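Local coordinates for ankyrin repeat family protein (Enterococcus faecalis, PDB 3HRA), which is of unknown function but, as an ankyrin repeat protein, probably serves as a scaffold for binding other proteins, at residues L163-G168 with K195-Y200. Numbering follows the deposited sequence.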
ATOM      1  N   LEU A 163      -6.520  11.325  11.914  1.00  6.11           N
ATOM      2  CA  LEU A 163      -6.690  11.401  10.460  1.00  8.97           C
ATOM      3  C   LEU A 163      -7.844  10.499   9.996  1.00  7.84           C
ATOM      4  O   LEU A 163      -8.705  10.935   9.232  1.00 11.59           O
ATOM      5  CB  LEU A 163      -5.401  10.962   9.766  1.00  9.78           C
ATOM      6  CG  LEU A 163      -4.942  11.588   8.444  1.00 18.87           C
ATOM      7  CD1 LEU A 163      -4.103  10.592   7.644  1.00 20.26           C
ATOM      8  CD2 LEU A 163      -6.084  12.151   7.604  1.00 16.21           C
ATOM      9  N   LEU A 164      -7.864   9.251  10.464  1.00  5.81           N
ATOM     10  CA  LEU A 164      -8.926   8.303  10.087  1.00  9.16           C
ATOM     11  C   LEU A 164     -10.300   8.759  10.575  1.00  9.71           C
ATOM     12  O   LEU A 164     -11.283   8.700   9.832  1.00  7.65           O
ATOM     13  CB  LEU A 164      -8.620   6.868  10.600  1.00  4.06           C
ATOM     14  CG  LEU A 164      -7.440   6.166   9.911  1.00  5.45           C
ATOM     15  CD1 LEU A 164      -6.982   4.922  10.671  1.00  6.22           C
ATOM     16  CD2 LEU A 164      -7.818   5.827   8.472  1.00  7.47           C
ATOM     17  N   MET A 165     -10.380   9.190  11.832  1.00  6.31           N
ATOM     18  CA  MET A 165     -11.660   9.642  12.369  1.00  8.75           C
ATOM     19  C   MET A 165     -12.143  10.896  11.662  1.00  8.67           C
ATOM     20  O   MET A 165     -13.335  11.078  11.453  1.00 11.95           O
ATOM     21  CB  MET A 165     -11.575   9.874  13.883  1.00  8.70           C
ATOM     22  CG  MET A 165     -11.217   8.615  14.672  1.00  9.16           C
ATOM     23  SD  MET A 165     -12.289   7.208  14.323  1.00 10.05           S
ATOM     24  CE  MET A 165     -13.844   7.816  14.990  1.00 10.46           C
ATOM     25  N   GLU A 166     -11.215  11.771  11.296  1.00  6.70           N
ATOM     26  CA  GLU A 166     -11.607  13.002  10.626  1.00  8.46           C
ATOM     27  C   GLU A 166     -12.104  12.718   9.212  1.00 13.10           C
ATOM     28  O   GLU A 166     -12.733  13.567   8.582  1.00 18.69           O
ATOM     29  CB  GLU A 166     -10.456  13.991  10.602  1.00  9.17           C
ATOM     30  CG  GLU A 166     -10.292  14.742  11.905  1.00 13.25           C
ATOM     31  CD  GLU A 166     -11.461  15.670  12.213  1.00 16.98           C
ATOM     32  OE1 GLU A 166     -11.895  16.408  11.307  1.00 23.46           O
ATOM     33  OE2 GLU A 166     -11.936  15.664  13.362  1.00 19.86           O
ATOM     34  N   ASN A 167     -11.821  11.514   8.722  1.00  9.37           N
ATOM     35  CA  ASN A 167     -12.260  11.121   7.401  1.00  8.45           C
ATOM     36  C   ASN A 167     -13.415  10.128   7.456  1.00 10.96           C
ATOM     37  O   ASN A 167     -13.731   9.466   6.460  1.00 17.78           O
ATOM     38  CB  ASN A 167     -11.098  10.560   6.577  1.00  8.43           C
ATOM     39  CG  ASN A 167     -10.233  11.657   5.978  1.00 15.47           C
ATOM     40  OD1 ASN A 167     -10.437  12.057   4.835  1.00 19.21           O
ATOM     41  ND2 ASN A 167      -9.274  12.167   6.759  1.00 13.73           N
ATOM     42  N   GLY A 168     -14.049  10.044   8.625  1.00 12.40           N
ATOM     43  CA  GLY A 168     -15.279   9.291   8.769  1.00 14.02           C
ATOM     44  C   GLY A 168     -15.135   7.799   9.008  1.00 12.95           C
ATOM     45  O   GLY A 168     -16.086   7.050   8.774  1.00 13.11           O
ATOM     46  N   LYS A 195      -8.997   8.960  24.403  1.00  8.37           N
ATOM     47  CA  LYS A 195      -9.572  10.291  24.476  1.00 10.45           C
ATOM     48  C   LYS A 195     -10.010  10.758  23.081  1.00  8.03           C
ATOM     49  O   LYS A 195     -11.111  11.294  22.913  1.00 12.21           O
ATOM     50  CB  LYS A 195      -8.547  11.257  25.073  1.00 11.62           C
ATOM     51  CG  LYS A 195      -9.054  12.664  25.244  1.00 17.16           C
ATOM     52  CD  LYS A 195      -8.053  13.527  26.002  1.00 18.34           C
ATOM     53  CE  LYS A 195      -6.778  13.707  25.206  1.00 23.66           C
ATOM     54  NZ  LYS A 195      -5.867  14.694  25.854  1.00 34.56           N
ATOM     55  N   ILE A 196      -9.150  10.553  22.090  1.00  8.98           N
ATOM     56  CA  ILE A 196      -9.469  10.897  20.705  1.00  6.75           C
ATOM     57  C   ILE A 196     -10.727  10.148  20.274  1.00  9.94           C
ATOM     58  O   ILE A 196     -11.674  10.741  19.752  1.00 10.51           O
ATOM     59  CB  ILE A 196      -8.296  10.550  19.764  1.00  9.30           C
ATOM     60  CG1 ILE A 196      -7.059  11.392  20.091  1.00 10.86           C
ATOM     61  CG2 ILE A 196      -8.694  10.735  18.307  1.00 12.72           C
ATOM     62  CD1 ILE A 196      -5.814  10.922  19.353  1.00 13.37           C
ATOM     63  N   LEU A 197     -10.764   8.842  20.520  1.00  9.42           N
ATOM     64  CA  LEU A 197     -11.914   8.036  20.101  1.00 10.36           C
ATOM     65  C   LEU A 197     -13.208   8.460  20.801  1.00 11.86           C
ATOM     66  O   LEU A 197     -14.273   8.436  20.193  1.00 16.26           O
ATOM     67  CB  LEU A 197     -11.656   6.545  20.318  1.00  6.42           C
ATOM     68  CG  LEU A 197     -10.578   5.943  19.410  1.00  3.86           C
ATOM     69  CD1 LEU A 197     -10.253   4.503  19.777  1.00  8.71           C
ATOM     70  CD2 LEU A 197     -10.979   6.028  17.942  1.00  7.11           C
ATOM     71  N   ALA A 198     -13.109   8.843  22.077  1.00 11.96           N
ATOM     72  CA  ALA A 198     -14.278   9.252  22.861  1.00  9.22           C
ATOM     73  C   ALA A 198     -14.933  10.524  22.308  1.00 12.21           C
ATOM     74  O   ALA A 198     -16.097  10.800  22.583  1.00 13.08           O
ATOM     75  CB  ALA A 198     -13.896   9.464  24.325  1.00 12.35           C
ATOM     76  N   GLN A 199     -14.177  11.293  21.539  1.00 10.58           N
ATOM     77  CA  GLN A 199     -14.678  12.544  20.987  1.00 12.23           C
ATOM     78  C   GLN A 199     -15.507  12.402  19.714  1.00 10.03           C
ATOM     79  O   GLN A 199     -16.097  13.375  19.247  1.00 16.16           O
ATOM     80  CB  GLN A 199     -13.511  13.507  20.772  1.00 12.35           C
ATOM     81  CG  GLN A 199     -12.950  14.012  22.111  1.00 17.18           C
ATOM     82  CD  GLN A 199     -11.618  14.683  21.963  1.00 20.22           C
ATOM     83  OE1 GLN A 199     -11.108  14.833  20.848  1.00 24.51           O
ATOM     84  NE2 GLN A 199     -11.037  15.103  23.082  1.00 23.66           N
ATOM     85  N   TYR A 200     -15.541  11.198  19.152  1.00 10.45           N
ATOM     86  CA  TYR A 200     -16.322  10.917  17.954  1.00 10.96           C
ATOM     87  C   TYR A 200     -17.401   9.898  18.262  1.00 14.52           C
ATOM     88  O   TYR A 200     -17.291   9.141  19.234  1.00 17.31           O
ATOM     89  CB  TYR A 200     -15.436  10.347  16.833  1.00 10.63           C
ATOM     90  CG  TYR A 200     -14.355  11.286  16.381  1.00  8.68           C
ATOM     91  CD1 TYR A 200     -13.149  11.364  17.060  1.00 10.80           C
ATOM     92  CD2 TYR A 200     -14.550  12.122  15.289  1.00 11.94           C
ATOM     93  CE1 TYR A 200     -12.155  12.236  16.655  1.00 12.19           C
ATOM     94  CE2 TYR A 200     -13.567  12.992  14.876  1.00 11.68           C
ATOM     95  CZ  TYR A 200     -12.372  13.044  15.560  1.00 14.49           C
ATOM     96  OH  TYR A 200     -11.397  13.926  15.158  1.00 17.71           O
TER
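Met165 lies over one face of the Tyr200 ring, joining helices 155-166 and 191-198 near their C-terminal ends, at the end of this ankyrin solenoid. The overlap begins at the root of the methionine: Met165 CB stands 3.6 Å from the centroid of the Tyr200 ring and only 8° off its normal, a CH-pi contact. Bends at chi2 (-53°) and again at chi3 then fold the chain back, bringing Met165 CE to 3.5 Å from Tyr200 CB. Sulfur sits higher above the same ring, 5.3 Å from Met165 SD to the Tyr200 centroid, a distant Met-aromatic contact. A flexible, unbranched thioether suits this place because it can follow the ring and still meet the neighbouring helix: Met165 SD reaches Leu197 CD2 at 4.0 Å, the two side chains crossing at about a right angle. Leucine fits here because its branched apolar end meets the thioether. Leu144 of helix 143-149 and Gln171 also touch Met165, while Val161 packs on Leu197, so the buried methionine and leucine form an apolar layer between the two helices.

Tyrosine suits the margin of this layer, since its flat ring gives the methionine a broad apolar surface and its hydroxyl reaches the exposed Glu166. That hydroxyl has a second partner besides Glu166, a hydrogen bond with Lys162 NZ, one turn earlier in the helix; between Lys162 and Glu166 themselves there is only a long, weak ion pair. A glutamate is apt because its exposed carboxylate can accept from the tyrosine without burying a charge. Its chain bends at chi2 to bring the carboxylate to the ring's edge, the two planes 65° apart. There Tyr200 OH donates to the anti lone pair of Glu166 OE2 over 2.6 Å.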